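RavA (Legionella pneumophila str. Paris, PDB 6WO6) is a Legionella pneumophila effector of largely helical, elongated build, probably acting on the infected host cell, with a molecular activity that remains unclear. Local coordinates at residues L221-P226 with A288-E293. The protein carries 2 engineered substitutions. Residues are numbered along the deposited sequence; the frame is centred on the assembly and turned at random.
Sequences LALRTP and AILFPE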
ATOM      1  N   LEU A 221       3.066 -13.527 -17.165  1.00 48.24           N
ATOM      2  CA  LEU A 221       3.111 -14.624 -16.205  1.00 47.68           C
ATOM      3  C   LEU A 221       3.004 -15.967 -16.913  1.00 49.05           C
ATOM      4  O   LEU A 221       3.824 -16.864 -16.692  1.00 48.93           O
ATOM      5  CB  LEU A 221       1.993 -14.471 -15.174  1.00 45.93           C
ATOM      6  CG  LEU A 221       2.248 -13.496 -14.026  1.00 45.98           C
ATOM      7  CD1 LEU A 221       1.017 -13.377 -13.139  1.00 44.38           C
ATOM      8  CD2 LEU A 221       3.451 -13.945 -13.219  1.00 45.74           C
ATOM      9  N   ALA A 222       1.996 -16.120 -17.775  1.00 50.21           N
ATOM     10  CA  ALA A 222       1.843 -17.367 -18.520  1.00 50.15           C
ATOM     11  C   ALA A 222       3.075 -17.671 -19.359  1.00 51.16           C
ATOM     12  O   ALA A 222       3.414 -18.843 -19.558  1.00 50.81           O
ATOM     13  CB  ALA A 222       0.599 -17.302 -19.408  1.00 49.69           C
ATOM     14  N   LEU A 223       3.764 -16.637 -19.845  1.00 52.63           N
ATOM     15  CA  LEU A 223       4.923 -16.869 -20.699  1.00 53.25           C
ATOM     16  C   LEU A 223       6.162 -17.267 -19.894  1.00 57.70           C
ATOM     17  O   LEU A 223       6.859 -18.220 -20.258  1.00 60.20           O
ATOM     18  CB  LEU A 223       5.208 -15.626 -21.543  1.00 50.41           C
ATOM     19  CG  LEU A 223       6.392 -15.727 -22.505  1.00 50.62           C
ATOM     20  CD1 LEU A 223       6.207 -16.891 -23.466  1.00 50.49           C
ATOM     21  CD2 LEU A 223       6.579 -14.422 -23.266  1.00 51.52           C
ATOM     22  N   ARG A 224       6.452 -16.558 -18.796  1.00 57.20           N
ATOM     23  CA  ARG A 224       7.743 -16.705 -18.127  1.00 56.13           C
ATOM     24  C   ARG A 224       7.704 -17.539 -16.849  1.00 51.26           C
ATOM     25  O   ARG A 224       8.768 -17.954 -16.378  1.00 52.56           O
ATOM     26  CB  ARG A 224       8.327 -15.327 -17.789  1.00 60.84           C
ATOM     27  CG  ARG A 224       8.082 -14.252 -18.838  1.00 65.75           C
ATOM     28  CD  ARG A 224       8.967 -14.394 -20.067  1.00 71.54           C
ATOM     29  NE  ARG A 224       8.725 -13.307 -21.015  1.00 76.81           N
ATOM     30  CZ  ARG A 224       9.422 -12.174 -21.053  1.00 81.13           C
ATOM     31  NH1 ARG A 224      10.420 -11.976 -20.203  1.00 83.32           N
ATOM     32  NH2 ARG A 224       9.122 -11.237 -21.946  1.00 82.23           N
ATOM     33  N   THR A 225       6.534 -17.788 -16.271  1.00 46.49           N
ATOM     34  CA  THR A 225       6.480 -18.550 -15.023  1.00 44.89           C
ATOM     35  C   THR A 225       6.903 -19.994 -15.268  1.00 47.56           C
ATOM     36  O   THR A 225       6.441 -20.614 -16.233  1.00 48.04           O
ATOM     37  CB  THR A 225       5.074 -18.524 -14.420  1.00 42.10           C
ATOM     38  OG1 THR A 225       4.620 -17.170 -14.307  1.00 43.69           O
ATOM     39  CG2 THR A 225       5.068 -19.167 -13.040  1.00 38.81           C
ATOM     40  N   PRO A 226       7.774 -20.560 -14.438  1.00 49.71           N
ATOM     41  CA  PRO A 226       8.066 -21.993 -14.547  1.00 52.69           C
ATOM     42  C   PRO A 226       6.857 -22.826 -14.149  1.00 54.65           C
ATOM     43  O   PRO A 226       6.033 -22.415 -13.328  1.00 57.01           O
ATOM     44  CB  PRO A 226       9.231 -22.195 -13.569  1.00 51.36           C
ATOM     45  CG  PRO A 226       9.807 -20.829 -13.371  1.00 47.91           C
ATOM     46  CD  PRO A 226       8.646 -19.895 -13.457  1.00 46.96           C
ATOM     47  N   ALA A 288      -1.524 -12.566 -26.916  1.00 47.92           N
ATOM     48  CA  ALA A 288      -0.793 -12.861 -28.145  1.00 50.62           C
ATOM     49  C   ALA A 288       0.692 -13.084 -27.890  1.00 53.09           C
ATOM     50  O   ALA A 288       1.346 -13.819 -28.642  1.00 54.16           O
ATOM     51  CB  ALA A 288      -0.997 -11.730 -29.153  1.00 52.56           C
ATOM     52  N   ILE A 289       1.235 -12.477 -26.829  1.00 52.97           N
ATOM     53  CA  ILE A 289       2.653 -12.607 -26.508  1.00 53.87           C
ATOM     54  C   ILE A 289       3.067 -14.064 -26.356  1.00 54.89           C
ATOM     55  O   ILE A 289       4.247 -14.395 -26.515  1.00 58.77           O
ATOM     56  CB  ILE A 289       2.975 -11.801 -25.229  1.00 52.29           C
ATOM     57  CG1 ILE A 289       4.486 -11.643 -25.047  1.00 53.14           C
ATOM     58  CG2 ILE A 289       2.356 -12.463 -24.009  1.00 49.55           C
ATOM     59  CD1 ILE A 289       4.866 -10.866 -23.810  1.00 53.83           C
ATOM     60  N   LEU A 290       2.114 -14.954 -26.074  1.00 52.31           N
ATOM     61  CA  LEU A 290       2.441 -16.363 -25.897  1.00 53.05           C
ATOM     62  C   LEU A 290       2.883 -17.025 -27.196  1.00 56.78           C
ATOM     63  O   LEU A 290       3.660 -17.986 -27.160  1.00 60.51           O
ATOM     64  CB  LEU A 290       1.237 -17.109 -25.322  1.00 49.75           C
ATOM     65  CG  LEU A 290       0.994 -16.989 -23.821  1.00 45.90           C
ATOM     66  CD1 LEU A 290      -0.332 -17.620 -23.444  1.00 44.08           C
ATOM     67  CD2 LEU A 290       2.131 -17.653 -23.076  1.00 46.96           C
ATOM     68  N   PHE A 291       2.418 -16.532 -28.347  1.00 55.95           N
ATOM     69  CA  PHE A 291       2.477 -17.347 -29.561  1.00 55.80           C
ATOM     70  C   PHE A 291       3.841 -17.399 -30.253  1.00 58.49           C
ATOM     71  O   PHE A 291       4.277 -18.497 -30.621  1.00 58.61           O
ATOM     72  CB  PHE A 291       1.401 -16.885 -30.546  1.00 55.12           C
ATOM     73  CG  PHE A 291       0.021 -17.336 -30.172  1.00 53.51           C
ATOM     74  CD1 PHE A 291      -0.719 -16.639 -29.230  1.00 52.98           C
ATOM     75  CD2 PHE A 291      -0.524 -18.472 -30.739  1.00 54.41           C
ATOM     76  CE1 PHE A 291      -1.986 -17.058 -28.877  1.00 53.40           C
ATOM     77  CE2 PHE A 291      -1.791 -18.900 -30.389  1.00 54.93           C
ATOM     78  CZ  PHE A 291      -2.524 -18.194 -29.459  1.00 54.24           C
ATOM     79  N   PRO A 292       4.541 -16.274 -30.472  1.00 61.04           N
ATOM     80  CA  PRO A 292       5.838 -16.374 -31.171  1.00 62.59           C
ATOM     81  C   PRO A 292       6.835 -17.302 -30.495  1.00 66.27           C
ATOM     82  O   PRO A 292       7.545 -18.042 -31.185  1.00 69.42           O
ATOM     83  CB  PRO A 292       6.334 -14.922 -31.189  1.00 63.51           C
ATOM     84  CG  PRO A 292       5.094 -14.110 -31.138  1.00 64.05           C
ATOM     85  CD  PRO A 292       4.173 -14.867 -30.226  1.00 61.72           C
ATOM     86  N   GLU A 293       6.904 -17.293 -29.161  1.00 67.27           N
ATOM     87  CA  GLU A 293       7.831 -18.177 -28.460  1.00 69.36           C
ATOM     88  C   GLU A 293       7.411 -19.636 -28.592  1.00 65.36           C
ATOM     89  O   GLU A 293       8.194 -20.486 -29.030  1.00 65.95           O
ATOM     90  CB  GLU A 293       7.921 -17.785 -26.984  1.00 73.75           C
ATOM     91  CG  GLU A 293       9.270 -17.231 -26.561  1.00 81.66           C
ATOM     92  CD  GLU A 293       9.307 -15.714 -26.577  1.00 86.60           C
ATOM     93  OE1 GLU A 293      10.340 -15.140 -26.167  1.00 89.73           O
ATOM     94  OE2 GLU A 293       8.303 -15.095 -26.991  1.00 86.84           O
TER
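With CG anti to its backbone N (chi1 -179°), L223 reaches out from the last turn of helix 214-224 toward segment 288-293, while L290 holds CG anti to its own carbonyl carbon (chi1 -80°), which carries its CD2 methyl over to the backbone of helix 214-224. The two leucines slide past each other in opposite directions: CD2 of L290 settles against the main chain of the other helix, 3.7 Å from L223 CA, and also meets A222 CB at 4.0 Å. This methyl thus lies over the A222-L223 backbone, and the CA atoms of L223 and L290 lie 5.8 Å apart. The forked end of L223 is shared by two neighbours, both crossed at about a right angle. Its CD2 packs on the extended I289 chain, 3.9 Å from CG1, and its CD1 lies 4.0 Å from E293 CB. E293 is exposed and contributes its CB to the apolar contact; its carboxylate and the R224 guanidinium are oppositely charged but not in contact. The contacts across the segments are apolar, the closest being between carbon atoms. Behind them the chain leaves the helix at T225, whose OG1 (2.5 Å) and backbone N (2.9 Å) both donate hydrogen bonds to L221 O, the hydroxyl standing above that carbonyl plane. This is plain packing of the C-terminal end of helix 214-224 against segment 288-293, which leads into a short helix, in an all-helical chain. Helix 246-265 bridges the two, A222 touching A254 and F255 while F291 touches I261, and helix 311-327 meets segment 288-293 through A288, F291 and P292.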